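Local coordinates for Hcp1 family type VI secretion system effector (Yersinia pestis, PDB 3V4H), which probably assembles into hexameric rings that stack into the tube of the type VI secretion system, as in other Hcp proteins, at residues K32-S40 with D87-Y96. Numbering follows the deposited sequence.
Sequences KIDGIEGES and DKASPNLLSY
Ile-36 packs against the helical segment 87-96 with both branches. A chi1 of -56° sets CG1 beside the backbone N and CG2 anti to it; CG2 packs on Ala-89 CB at 3.5 Å, while CG1 slides past Asn-92 CB. Its far end, CD1, sits over one face of the Tyr-96 ring, 3.9 Å from the centroid and 14° off the normal, a CH-pi contact. The same methyl touches Leu-93 CD2, which also meets Ile-33 CD1 (3.8 Å); Ile-33 ends strand 29-33 and opens the type II turn to Ile-36. Beyond Ala-89, Lys-88 runs fully extended past Gly-38 O and lies alongside Glu-37, its NZ making a 2.9 Å salt bridge to Glu-37 OE1. Glu-39 OE2 accepts a weak 3.5 Å bond from Lys-88 N. Asp-87 OD1 accepts weakly from Ala-89 N, its OD2 pairs with His-84 ND1, and Asp-87 N gives a straight 3.1 Å bond to Ser-90 OG. This capping box starts the helix, and the loop after strand 29-33 packs across its first turns, an arrangement that belongs to the Hcp fold of two antiparallel sheets and one short helix.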
loop_
_atom_site.group_PDB
_atom_site.type_symbol
_atom_site.label_atom_id
_atom_site.label_comp_id
_atom_site.label_asym_id
_atom_site.label_seq_id
_atom_site.Cartn_x
_atom_site.Cartn_y
_atom_site.Cartn_z
ATOM N N LYS A 32 -26.022 -19.451 10.028
ATOM C CA LYS A 32 -26.616 -20.257 11.103
ATOM C C LYS A 32 -25.665 -21.411 11.376
ATOM O O LYS A 32 -25.415 -22.213 10.491
ATOM C CB LYS A 32 -27.972 -20.804 10.660
ATOM C CG LYS A 32 -28.642 -21.718 11.693
ATOM C CD LYS A 32 -29.133 -23.005 11.091
ATOM C CE LYS A 32 -30.617 -22.977 10.790
ATOM N NZ LYS A 32 -31.407 -23.528 11.934
ATOM N N ILE A 33 -25.112 -21.469 12.576
ATOM C CA ILE A 33 -24.059 -22.436 12.891
ATOM C C ILE A 33 -24.551 -23.404 13.982
ATOM O O ILE A 33 -24.963 -22.970 15.061
ATOM C CB ILE A 33 -22.830 -21.739 13.446
ATOM C CG1 ILE A 33 -22.198 -20.867 12.383
ATOM C CG2 ILE A 33 -21.843 -22.758 14.002
ATOM C CD1 ILE A 33 -21.036 -20.058 12.890
ATOM N N ASP A 34 -24.508 -24.696 13.726
ATOM C CA ASP A 34 -25.053 -25.650 14.673
ATOM C C ASP A 34 -24.481 -25.510 16.042
ATOM O O ASP A 34 -23.299 -25.532 16.225
ATOM C CB ASP A 34 -24.844 -27.070 14.204
ATOM C CG ASP A 34 -25.988 -27.572 13.375
ATOM O OD1 ASP A 34 -27.116 -27.128 13.572
ATOM O OD2 ASP A 34 -25.758 -28.404 12.497
ATOM N N GLY A 35 -25.353 -25.381 17.013
ATOM C CA GLY A 35 -24.948 -25.245 18.403
ATOM C C GLY A 35 -24.456 -23.857 18.808
ATOM O O GLY A 35 -24.167 -23.638 19.962
ATOM N N ILE A 36 -24.355 -22.910 17.882
ATOM C CA ILE A 36 -23.829 -21.613 18.235
ATOM C C ILE A 36 -24.806 -20.547 17.723
ATOM O O ILE A 36 -24.736 -20.078 16.557
ATOM C CB ILE A 36 -22.402 -21.390 17.658
ATOM C CG1 ILE A 36 -21.431 -22.494 18.115
ATOM C CG2 ILE A 36 -21.873 -20.030 18.067
ATOM C CD1 ILE A 36 -20.018 -22.400 17.567
ATOM N N GLU A 37 -25.695 -20.135 18.613
ATOM C CA GLU A 37 -26.610 -19.058 18.301
ATOM C C GLU A 37 -25.972 -17.660 18.211
ATOM O O GLU A 37 -25.036 -17.337 18.934
ATOM C CB GLU A 37 -27.696 -19.008 19.341
ATOM C CG GLU A 37 -28.770 -20.017 19.074
ATOM C CD GLU A 37 -29.883 -19.910 20.071
ATOM O OE1 GLU A 37 -29.882 -18.949 20.882
ATOM O OE2 GLU A 37 -30.755 -20.792 20.029
ATOM N N GLY A 38 -26.517 -16.830 17.336
ATOM C CA GLY A 38 -26.173 -15.402 17.313
ATOM C C GLY A 38 -27.320 -14.662 17.939
ATOM O O GLY A 38 -28.050 -15.234 18.746
ATOM N N GLU A 39 -27.526 -13.415 17.547
ATOM C CA GLU A 39 -28.573 -12.609 18.142
ATOM C C GLU A 39 -29.305 -11.707 17.130
ATOM O O GLU A 39 -29.882 -10.707 17.513
ATOM C CB GLU A 39 -27.971 -11.765 19.283
ATOM C CG GLU A 39 -26.931 -10.775 18.808
ATOM C CD GLU A 39 -26.106 -10.133 19.921
ATOM O OE1 GLU A 39 -25.694 -8.967 19.685
ATOM O OE2 GLU A 39 -25.823 -10.777 20.973
ATOM N N SER A 40 -29.329 -12.089 15.859
ATOM C CA SER A 40 -30.174 -11.412 14.880
ATOM C C SER A 40 -31.622 -11.369 15.348
ATOM O O SER A 40 -32.199 -12.381 15.814
ATOM C CB SER A 40 -30.135 -12.126 13.534
ATOM O OG SER A 40 -31.131 -11.609 12.639
ATOM N N ASP A 87 -20.372 -10.858 19.511
ATOM C CA ASP A 87 -21.719 -11.102 19.949
ATOM C C ASP A 87 -21.794 -12.399 20.753
ATOM O O ASP A 87 -20.769 -12.965 21.132
ATOM C CB ASP A 87 -22.706 -11.072 18.761
ATOM C CG ASP A 87 -22.390 -12.097 17.670
ATOM O OD1 ASP A 87 -21.715 -13.115 17.911
ATOM O OD2 ASP A 87 -22.810 -11.847 16.520
ATOM N N LYS A 88 -23.033 -12.811 21.025
ATOM C CA LYS A 88 -23.396 -14.058 21.721
ATOM C C LYS A 88 -22.655 -15.308 21.202
ATOM O O LYS A 88 -22.259 -16.172 21.985
ATOM C CB LYS A 88 -24.922 -14.193 21.597
ATOM C CG LYS A 88 -25.576 -15.412 22.174
ATOM C CD LYS A 88 -27.087 -15.292 22.078
ATOM C CE LYS A 88 -27.710 -16.494 22.743
ATOM N NZ LYS A 88 -29.168 -16.627 22.500
ATOM N N ALA A 89 -22.414 -15.371 19.898
ATOM C CA ALA A 89 -21.689 -16.485 19.283
ATOM C C ALA A 89 -20.182 -16.502 19.539
ATOM O O ALA A 89 -19.582 -17.569 19.536
ATOM C CB ALA A 89 -21.946 -16.501 17.790
ATOM N N SER A 90 -19.584 -15.345 19.788
ATOM C CA SER A 90 -18.119 -15.215 19.805
ATOM C C SER A 90 -17.389 -16.139 20.809
ATOM O O SER A 90 -16.416 -16.806 20.469
ATOM C CB SER A 90 -17.728 -13.744 20.060
ATOM O OG SER A 90 -18.115 -12.894 18.962
ATOM N N PRO A 91 -17.819 -16.164 22.062
ATOM C CA PRO A 91 -17.048 -17.053 22.940
ATOM C C PRO A 91 -17.180 -18.559 22.597
ATOM O O PRO A 91 -16.243 -19.332 22.849
ATOM C CB PRO A 91 -17.586 -16.753 24.343
ATOM C CG PRO A 91 -18.838 -15.991 24.153
ATOM C CD PRO A 91 -18.976 -15.546 22.726
ATOM N N ASN A 92 -18.324 -18.963 22.038
ATOM C CA ASN A 92 -18.522 -20.345 21.587
ATOM C C ASN A 92 -17.652 -20.608 20.364
ATOM O O ASN A 92 -17.028 -21.659 20.248
ATOM C CB ASN A 92 -20.003 -20.625 21.249
ATOM C CG ASN A 92 -20.848 -20.926 22.477
ATOM O OD1 ASN A 92 -20.343 -21.364 23.476
ATOM N ND2 ASN A 92 -22.147 -20.688 22.392
ATOM N N LEU A 93 -17.589 -19.645 19.454
ATOM C CA LEU A 93 -16.733 -19.788 18.277
ATOM C C LEU A 93 -15.284 -19.928 18.717
ATOM O O LEU A 93 -14.562 -20.764 18.209
ATOM C CB LEU A 93 -16.893 -18.601 17.332
ATOM C CG LEU A 93 -18.234 -18.497 16.631
ATOM C CD1 LEU A 93 -18.430 -17.108 15.987
ATOM C CD2 LEU A 93 -18.378 -19.616 15.604
ATOM N N LEU A 94 -14.867 -19.125 19.689
ATOM C CA LEU A 94 -13.490 -19.198 20.185
ATOM C C LEU A 94 -13.189 -20.568 20.842
ATOM O O LEU A 94 -12.125 -21.160 20.597
ATOM C CB LEU A 94 -13.198 -18.034 21.150
ATOM C CG LEU A 94 -11.847 -18.067 21.849
ATOM C CD1 LEU A 94 -10.734 -18.219 20.826
ATOM C CD2 LEU A 94 -11.674 -16.812 22.695
ATOM N N SER A 95 -14.112 -21.076 21.664
ATOM C CA SER A 95 -13.961 -22.434 22.244
ATOM C C SER A 95 -13.794 -23.525 21.175
ATOM O O SER A 95 -12.866 -24.323 21.263
ATOM C CB SER A 95 -15.165 -22.837 23.113
ATOM O OG SER A 95 -15.386 -21.925 24.163
ATOM N N TYR A 96 -14.702 -23.566 20.194
ATOM C CA TYR A 96 -14.698 -24.629 19.167
ATOM C C TYR A 96 -13.390 -24.603 18.407
ATOM O O TYR A 96 -12.838 -25.653 18.045
ATOM C CB TYR A 96 -15.856 -24.468 18.165
ATOM C CG TYR A 96 -17.181 -25.065 18.613
ATOM C CD1 TYR A 96 -17.790 -26.079 17.887
ATOM C CD2 TYR A 96 -17.828 -24.599 19.758
ATOM C CE1 TYR A 96 -19.004 -26.633 18.294
ATOM C CE2 TYR A 96 -19.041 -25.120 20.161
ATOM C CZ TYR A 96 -19.626 -26.141 19.428
ATOM O OH TYR A 96 -20.831 -26.635 19.833
HETATM O O HOH W 1 -22.408 -27.493 17.578
#